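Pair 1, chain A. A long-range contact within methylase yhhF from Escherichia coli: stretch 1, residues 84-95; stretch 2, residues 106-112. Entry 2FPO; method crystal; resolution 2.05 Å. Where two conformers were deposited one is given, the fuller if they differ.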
# COMPACT_ATOMS: atom_id res chain seq x y z
N GLU A 84 4.26 -3.87 -8.77
CA GLU A 84 5.14 -2.81 -9.22
C GLU A 84 5.40 -2.92 -10.70
O GLU A 84 5.92 -3.94 -11.16
CB GLU A 84 6.45 -2.77 -8.40
CG GLU A 84 7.55 -1.78 -8.98
CD GLU A 84 7.06 -0.33 -9.06
OE1 GLU A 84 6.37 0.12 -8.09
OE2 GLU A 84 7.32 0.36 -10.09
N MSE A 85 5.07 -1.86 -11.44
CA MSE A 85 5.18 -1.82 -12.91
C MSE A 85 6.64 -1.79 -13.40
O MSE A 85 6.95 -2.37 -14.44
CB MSE A 85 4.41 -0.60 -13.45
CG MSE A 85 4.16 -0.59 -14.98
SE MSE A 85 5.44 0.50 -16.01
CE MSE A 85 4.35 1.98 -16.41
N ASP A 86 7.51 -1.10 -12.67
CA ASP A 86 8.91 -0.94 -13.10
C ASP A 86 9.74 -2.22 -12.84
O ASP A 86 9.88 -2.66 -11.69
CB ASP A 86 9.55 0.27 -12.40
CG ASP A 86 10.90 0.63 -12.98
OD1 ASP A 86 11.85 -0.19 -12.93
OD2 ASP A 86 11.02 1.74 -13.53
N ARG A 87 10.26 -2.82 -13.92
CA ARG A 87 11.00 -4.09 -13.80
C ARG A 87 12.24 -3.95 -12.89
O ARG A 87 12.50 -4.80 -12.05
CB ARG A 87 11.37 -4.68 -15.18
CG ARG A 87 12.04 -6.10 -15.11
CD ARG A 87 12.89 -6.42 -16.33
NE ARG A 87 13.95 -5.42 -16.47
CZ ARG A 87 14.14 -4.66 -17.54
NH1 ARG A 87 15.11 -3.76 -17.55
NH2 ARG A 87 13.38 -4.82 -18.62
N ALA A 88 13.03 -2.89 -13.09
CA ALA A 88 14.21 -2.64 -12.26
C ALA A 88 13.86 -2.48 -10.76
O ALA A 88 14.54 -3.01 -9.88
CB ALA A 88 14.97 -1.45 -12.79
N VAL A 89 12.78 -1.75 -10.48
CA VAL A 89 12.32 -1.49 -9.14
C VAL A 89 11.75 -2.78 -8.50
O VAL A 89 12.08 -3.07 -7.35
CB VAL A 89 11.27 -0.31 -9.14
CG1 VAL A 89 10.63 -0.16 -7.78
CG2 VAL A 89 11.97 1.01 -9.57
N SER A 90 10.94 -3.54 -9.26
CA SER A 90 10.40 -4.84 -8.80
C SER A 90 11.55 -5.78 -8.42
O SER A 90 11.48 -6.48 -7.41
CB SER A 90 9.55 -5.56 -9.87
OG SER A 90 8.62 -4.73 -10.51
N GLN A 91 12.60 -5.81 -9.24
CA GLN A 91 13.80 -6.65 -8.97
C GLN A 91 14.54 -6.30 -7.66
O GLN A 91 14.96 -7.20 -6.91
CB GLN A 91 14.79 -6.60 -10.16
CG GLN A 91 14.32 -7.34 -11.44
CD GLN A 91 15.30 -7.23 -12.63
OE1 GLN A 91 16.26 -6.43 -12.61
NE2 GLN A 91 15.06 -8.02 -13.68
N GLN A 92 14.68 -5.00 -7.37
CA GLN A 92 15.37 -4.54 -6.15
C GLN A 92 14.53 -4.85 -4.92
O GLN A 92 15.05 -5.27 -3.88
CB GLN A 92 15.68 -3.05 -6.21
CG GLN A 92 16.47 -2.51 -4.97
CD GLN A 92 17.83 -3.15 -4.80
OE1 GLN A 92 18.66 -3.09 -5.70
NE2 GLN A 92 18.07 -3.77 -3.64
N LEU A 93 13.23 -4.67 -5.07
CA LEU A 93 12.30 -5.06 -4.05
C LEU A 93 12.50 -6.54 -3.64
O LEU A 93 12.58 -6.85 -2.46
CB LEU A 93 10.88 -4.82 -4.54
CG LEU A 93 9.76 -4.81 -3.51
CD1 LEU A 93 10.20 -4.19 -2.14
CD2 LEU A 93 8.60 -4.06 -4.12
N ILE A 94 12.56 -7.43 -4.63
CA ILE A 94 12.78 -8.86 -4.41
C ILE A 94 14.09 -9.11 -3.65
O ILE A 94 14.16 -9.96 -2.75
CB ILE A 94 12.77 -9.61 -5.77
CG1 ILE A 94 11.34 -9.67 -6.35
CG2 ILE A 94 13.44 -11.02 -5.68
CD1 ILE A 94 11.29 -10.13 -7.80
N LYS A 95 15.15 -8.43 -4.07
CA LYS A 95 16.43 -8.48 -3.38
C LYS A 95 16.32 -8.03 -1.93
O LYS A 95 16.87 -8.69 -1.04
CB LYS A 95 17.47 -7.64 -4.11
CG LYS A 95 17.93 -8.23 -5.44
CD LYS A 95 18.94 -7.30 -6.06
CE LYS A 95 19.11 -7.55 -7.54
NZ LYS A 95 19.97 -6.48 -8.11
N ARG A 106 5.40 -11.47 -1.81
CA ARG A 106 5.71 -11.76 -3.20
C ARG A 106 5.67 -10.42 -3.95
O ARG A 106 5.04 -9.43 -3.52
CB ARG A 106 4.67 -12.69 -3.82
CG ARG A 106 3.26 -12.12 -3.81
CD ARG A 106 2.39 -12.87 -4.85
NE ARG A 106 2.10 -14.26 -4.43
CZ ARG A 106 1.15 -14.63 -3.57
NH1 ARG A 106 0.96 -15.94 -3.30
NH2 ARG A 106 0.38 -13.71 -2.98
N VAL A 107 6.35 -10.39 -5.07
CA VAL A 107 6.40 -9.18 -5.86
C VAL A 107 5.92 -9.60 -7.20
O VAL A 107 6.43 -10.57 -7.80
CB VAL A 107 7.85 -8.64 -5.97
CG1 VAL A 107 7.91 -7.45 -6.92
CG2 VAL A 107 8.42 -8.30 -4.56
N VAL A 108 4.97 -8.83 -7.72
CA VAL A 108 4.47 -9.06 -9.04
C VAL A 108 4.82 -7.83 -9.91
O VAL A 108 4.47 -6.68 -9.59
CB VAL A 108 2.93 -9.27 -9.03
CG1 VAL A 108 2.39 -9.42 -10.43
CG2 VAL A 108 2.49 -10.50 -8.14
N ASN A 109 5.50 -8.09 -11.03
CA ASN A 109 5.94 -7.02 -11.92
C ASN A 109 4.81 -6.76 -12.89
O ASN A 109 4.72 -7.39 -13.93
CB ASN A 109 7.23 -7.42 -12.66
CG ASN A 109 7.76 -6.30 -13.58
OD1 ASN A 109 7.35 -5.13 -13.50
ND2 ASN A 109 8.68 -6.67 -14.46
N SER A 110 3.91 -5.86 -12.53
CA SER A 110 2.73 -5.60 -13.37
C SER A 110 2.28 -4.19 -13.10
O SER A 110 2.47 -3.66 -11.98
CB SER A 110 1.58 -6.58 -13.01
OG SER A 110 0.37 -6.24 -13.73
N ASN A 111 1.66 -3.58 -14.08
CA ASN A 111 0.86 -2.40 -13.79
C ASN A 111 -0.41 -2.80 -13.01
O ASN A 111 -0.90 -3.94 -13.14
CB ASN A 111 0.54 -1.62 -15.09
CG ASN A 111 -0.44 -2.36 -15.99
OD1 ASN A 111 -1.63 -2.13 -15.92
ND2 ASN A 111 0.06 -3.30 -16.78
N ALA A 112 -0.95 -1.87 -12.22
CA ALA A 112 -2.10 -2.17 -11.35
C ALA A 112 -3.41 -2.44 -12.08
O ALA A 112 -4.19 -3.25 -11.64
CB ALA A 112 -2.29 -1.08 -10.30

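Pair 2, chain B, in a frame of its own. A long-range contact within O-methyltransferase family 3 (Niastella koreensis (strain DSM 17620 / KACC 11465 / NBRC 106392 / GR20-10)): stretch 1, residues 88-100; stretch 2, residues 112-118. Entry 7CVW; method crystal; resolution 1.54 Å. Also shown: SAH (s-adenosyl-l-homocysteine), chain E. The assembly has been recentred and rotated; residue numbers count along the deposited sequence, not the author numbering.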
# COMPACT_ATOMS: atom_id res chain seq x y z
N LEU B 88 -1.62 1.04 -22.43
CA LEU B 88 -1.74 0.08 -23.55
C LEU B 88 -3.11 -0.58 -23.48
O LEU B 88 -3.54 -1.00 -22.40
CB LEU B 88 -0.63 -0.96 -23.46
CG LEU B 88 0.79 -0.43 -23.29
CD1 LEU B 88 1.82 -1.55 -23.42
CD2 LEU B 88 1.09 0.74 -24.17
N GLU B 89 -3.83 -0.56 -24.60
CA GLU B 89 -5.19 -1.12 -24.66
C GLU B 89 -5.39 -1.82 -25.99
O GLU B 89 -5.31 -1.16 -27.04
CB GLU B 89 -6.20 0.02 -24.49
CG GLU B 89 -7.64 -0.44 -24.69
CD GLU B 89 -8.03 -1.61 -23.79
OE1 GLU B 89 -7.85 -1.51 -22.54
OE2 GLU B 89 -8.51 -2.63 -24.32
N TYR B 90 -5.71 -3.12 -25.95
CA TYR B 90 -5.86 -3.98 -27.16
C TYR B 90 -7.15 -3.67 -27.91
O TYR B 90 -7.15 -3.79 -29.17
CB TYR B 90 -5.80 -5.45 -26.71
CG TYR B 90 -6.28 -6.53 -27.65
CD1 TYR B 90 -5.79 -6.61 -28.95
CD2 TYR B 90 -7.13 -7.53 -27.21
CE1 TYR B 90 -6.17 -7.63 -29.80
CE2 TYR B 90 -7.53 -8.55 -28.05
CZ TYR B 90 -7.06 -8.60 -29.35
OH TYR B 90 -7.44 -9.62 -30.18
N ASP B 91 -8.23 -3.35 -27.20
CA ASP B 91 -9.58 -3.21 -27.81
C ASP B 91 -9.73 -1.78 -28.33
O ASP B 91 -9.75 -0.84 -27.54
CB ASP B 91 -10.65 -3.63 -26.82
CG ASP B 91 -12.03 -3.65 -27.44
OD1 ASP B 91 -12.33 -2.75 -28.21
OD2 ASP B 91 -12.76 -4.58 -27.15
N PRO B 92 -9.82 -1.55 -29.67
CA PRO B 92 -9.91 -0.20 -30.22
C PRO B 92 -11.12 0.60 -29.71
O PRO B 92 -11.02 1.83 -29.60
CB PRO B 92 -10.01 -0.44 -31.73
CG PRO B 92 -9.32 -1.77 -31.92
CD PRO B 92 -9.78 -2.57 -30.73
N LYS B 93 -12.22 -0.10 -29.41
CA LYS B 93 -13.44 0.53 -28.85
C LYS B 93 -13.13 1.05 -27.44
O LYS B 93 -13.45 2.22 -27.10
CB LYS B 93 -14.59 -0.46 -28.82
CG LYS B 93 -15.89 0.09 -28.25
CD LYS B 93 -16.92 -0.96 -27.97
CE LYS B 93 -16.68 -1.72 -26.68
NZ LYS B 93 -17.81 -2.63 -26.39
N HIS B 94 -12.51 0.21 -26.60
CA HIS B 94 -12.09 0.63 -25.25
C HIS B 94 -11.15 1.83 -25.35
O HIS B 94 -11.35 2.80 -24.63
CB HIS B 94 -11.37 -0.51 -24.53
CG HIS B 94 -12.26 -1.65 -24.21
ND1 HIS B 94 -11.91 -2.60 -23.26
CD2 HIS B 94 -13.47 -2.02 -24.68
CE1 HIS B 94 -12.88 -3.49 -23.16
NE2 HIS B 94 -13.86 -3.16 -24.03
N ALA B 95 -10.20 1.79 -26.26
CA ALA B 95 -9.20 2.87 -26.39
C ALA B 95 -9.91 4.16 -26.77
O ALA B 95 -9.51 5.23 -26.28
CB ALA B 95 -8.14 2.46 -27.39
N ALA B 96 -10.90 4.10 -27.66
CA ALA B 96 -11.64 5.31 -28.11
C ALA B 96 -12.43 5.89 -26.93
O ALA B 96 -12.51 7.14 -26.79
CB ALA B 96 -12.56 5.00 -29.27
N VAL B 97 -13.05 5.02 -26.13
CA VAL B 97 -13.83 5.45 -24.94
C VAL B 97 -12.88 6.08 -23.93
O VAL B 97 -13.20 7.19 -23.43
CB VAL B 97 -14.62 4.29 -24.34
CG1 VAL B 97 -15.22 4.66 -23.00
CG2 VAL B 97 -15.68 3.86 -25.33
N ALA B 98 -11.75 5.42 -23.65
CA ALA B 98 -10.75 5.98 -22.72
C ALA B 98 -10.29 7.35 -23.25
O ALA B 98 -10.07 8.27 -22.43
CB ALA B 98 -9.62 5.02 -22.55
N GLN B 99 -10.08 7.49 -24.56
CA GLN B 99 -9.53 8.77 -25.08
C GLN B 99 -10.53 9.90 -24.78
O GLN B 99 -10.09 10.97 -24.32
CB GLN B 99 -9.26 8.69 -26.57
CG GLN B 99 -8.65 9.98 -27.09
CD GLN B 99 -7.22 10.14 -26.65
OE1 GLN B 99 -6.38 9.29 -26.94
NE2 GLN B 99 -6.93 11.18 -25.88
N LYS B 100 -11.82 9.66 -24.98
CA LYS B 100 -12.87 10.67 -24.69
C LYS B 100 -12.83 11.01 -23.20
O LYS B 100 -12.97 12.20 -22.83
CB LYS B 100 -14.25 10.15 -25.08
CG LYS B 100 -15.38 11.16 -24.94
CD LYS B 100 -16.69 10.67 -25.52
CE LYS B 100 -17.89 11.11 -24.72
NZ LYS B 100 -19.07 11.37 -25.58
N GLN B 112 -0.81 9.14 -23.18
CA GLN B 112 -0.75 8.55 -24.53
C GLN B 112 -1.38 7.16 -24.45
O GLN B 112 -0.86 6.30 -23.71
CB GLN B 112 0.67 8.46 -25.05
CG GLN B 112 0.68 7.88 -26.45
CD GLN B 112 2.08 7.73 -27.00
OE1 GLN B 112 2.95 7.10 -26.40
NE2 GLN B 112 2.28 8.29 -28.19
N ILE B 113 -2.46 6.95 -25.19
CA ILE B 113 -3.11 5.62 -25.30
C ILE B 113 -2.54 4.95 -26.53
O ILE B 113 -2.65 5.54 -27.60
CB ILE B 113 -4.64 5.70 -25.38
CG1 ILE B 113 -5.20 6.44 -24.17
CG2 ILE B 113 -5.22 4.30 -25.53
CD1 ILE B 113 -6.64 6.86 -24.32
N ARG B 114 -1.97 3.76 -26.38
CA ARG B 114 -1.44 3.00 -27.53
C ARG B 114 -2.35 1.80 -27.74
O ARG B 114 -2.54 1.00 -26.78
CB ARG B 114 -0.01 2.56 -27.26
CG ARG B 114 0.98 3.71 -27.26
CD ARG B 114 2.15 3.15 -28.00
NE ARG B 114 3.26 3.95 -27.66
CZ ARG B 114 4.49 3.68 -28.01
NH1 ARG B 114 4.82 2.61 -28.72
NH2 ARG B 114 5.40 4.53 -27.61
N THR B 115 -2.96 1.68 -28.93
CA THR B 115 -4.01 0.68 -29.22
C THR B 115 -3.37 -0.55 -29.85
O THR B 115 -3.12 -0.57 -31.05
CB THR B 115 -5.11 1.26 -30.10
OG1 THR B 115 -5.58 2.48 -29.50
CG2 THR B 115 -6.24 0.26 -30.30
N GLY B 116 -3.18 -1.59 -29.07
CA GLY B 116 -2.68 -2.88 -29.56
C GLY B 116 -2.37 -3.80 -28.41
O GLY B 116 -2.63 -3.40 -27.27
N LYS B 117 -1.88 -4.99 -28.72
CA LYS B 117 -1.54 -5.99 -27.67
C LYS B 117 -0.33 -5.50 -26.88
O LYS B 117 0.73 -5.12 -27.47
CB LYS B 117 -1.29 -7.36 -28.28
CG LYS B 117 -2.53 -8.00 -28.87
CD LYS B 117 -2.33 -9.42 -29.26
CE LYS B 117 -3.65 -10.06 -29.67
NZ LYS B 117 -3.51 -11.51 -29.88
N ALA B 118 -0.39 -5.60 -25.56
CA ALA B 118 0.77 -5.21 -24.73
C ALA B 118 2.00 -6.02 -25.12
O ALA B 118 3.09 -5.45 -25.09
CB ALA B 118 0.43 -5.36 -23.27
N SAH E . -6.89 -0.60 -15.37
CA SAH E . -8.30 -0.45 -15.76
CB SAH E . -8.95 -1.82 -16.01
CG SAH E . -8.29 -2.63 -17.07
SD SAH E . -9.48 -3.98 -17.47
C SAH E . -9.00 0.29 -14.62
O SAH E . -9.69 1.21 -14.89
OXT SAH E . -8.80 -0.14 -13.53
C5' SAH E . -8.46 -4.98 -18.60
C4' SAH E . -8.23 -4.28 -19.91
O4' SAH E . -7.17 -4.98 -20.57
C3' SAH E . -9.41 -4.28 -20.90
O3' SAH E . -9.72 -2.98 -21.38
C2' SAH E . -8.93 -5.17 -22.05
O2' SAH E . -9.44 -4.82 -23.30
C1' SAH E . -7.43 -4.96 -21.94
N9 SAH E . -6.63 -5.98 -22.58
C8 SAH E . -6.94 -7.29 -22.80
N7 SAH E . -6.01 -7.94 -23.44
C5 SAH E . -5.02 -7.00 -23.67
C6 SAH E . -3.77 -7.07 -24.31
N6 SAH E . -3.29 -8.15 -24.87
N1 SAH E . -3.05 -5.94 -24.37
C2 SAH E . -3.54 -4.84 -23.80
N3 SAH E . -4.70 -4.66 -23.20
C4 SAH E . -5.40 -5.79 -23.14
O HOH W 1 -3.64 9.10 -26.70

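Pair 1 and pair 2 share one backbone arrangement: a helix that runs antiparallel to a neighbouring strand, preceded by a short segment that runs beside the end of that strand. The N, CA and C atoms of 14 central residues superpose with an RMSD of 0.3 Å. The helix and strand axes approach to 8.7 Å at 174° in pair 1 and to 8.8 Å at 168° in pair 2.

The backbone link is the same in both. Glu84(A) N donates to Val108(A) O at 2.9 Å, and at the matched positions Glu89(B) N donates to Arg114(B) O at 3.0 Å. The carbonyl of the same glutamate then accepts from the strand side: Ser110(A) N to Glu84(A) O is a weak bond of 3.1 Å, whereas Gly116(B) N to Glu89(B) O measures 3.0 Å. Both glutamates turn back on their own stretch, with OE2 accepting from Asp86(A) N and Asp91(B) N, each at 3.0 Å. In pair 2 this carboxylate also holds the ribose of SAH, Glu89(B) OE1 and OE2 each lying 2.6 Å from SAH O3' and O2', respectively. The matched aspartates cap the helix: Asp86(A) OD1 accepts from Val89(A) N at 3.0 Å, and Asp91(B) OD1 from Lys93(B) N at 2.9 Å and, weakly, from His94(B) N at 3.4 Å.

The strand residue facing the helix is Val107(A) in pair 1 and Ile113(B) in pair 2. Around it, side-chain bulk is distributed differently. In pair 1 the helix supplies larger apolar groups to a short valine: Leu93(A) CG lies 3.9 Å from Val107(A) CG2, and Ile94(A) CG1 3.7 Å from Val107(A) CB. In pair 2 the matching Ala98(B) is small and the strand residue reaches out instead, Ile113(B) CD1 approaching Ala98(B) CB to 3.9 Å. Gln99(B), in place of Ile94(A), brings OE1 to 3.6 Å from Ile113(B) CD1, and a water bridges Gln99(B) OE1 to Ile113(B) N.

One turn earlier, Ser90(A) matches Ala95(B), and both point toward the strand. Ser90(A) CB packs 3.9 Å from Val107(A) CG1 while its hydroxyl donates to Asp86(A) O at 2.7 Å; Ala95(B) CB contacts Ile113(B) CG2 at 3.9 Å and Thr115(B) OG1 at 3.3 Å. The threonine takes the place of Asn109(A), and its methyl also meets the helix start, with Thr115(B) CG2 4.0 Å from Pro92(B) CG.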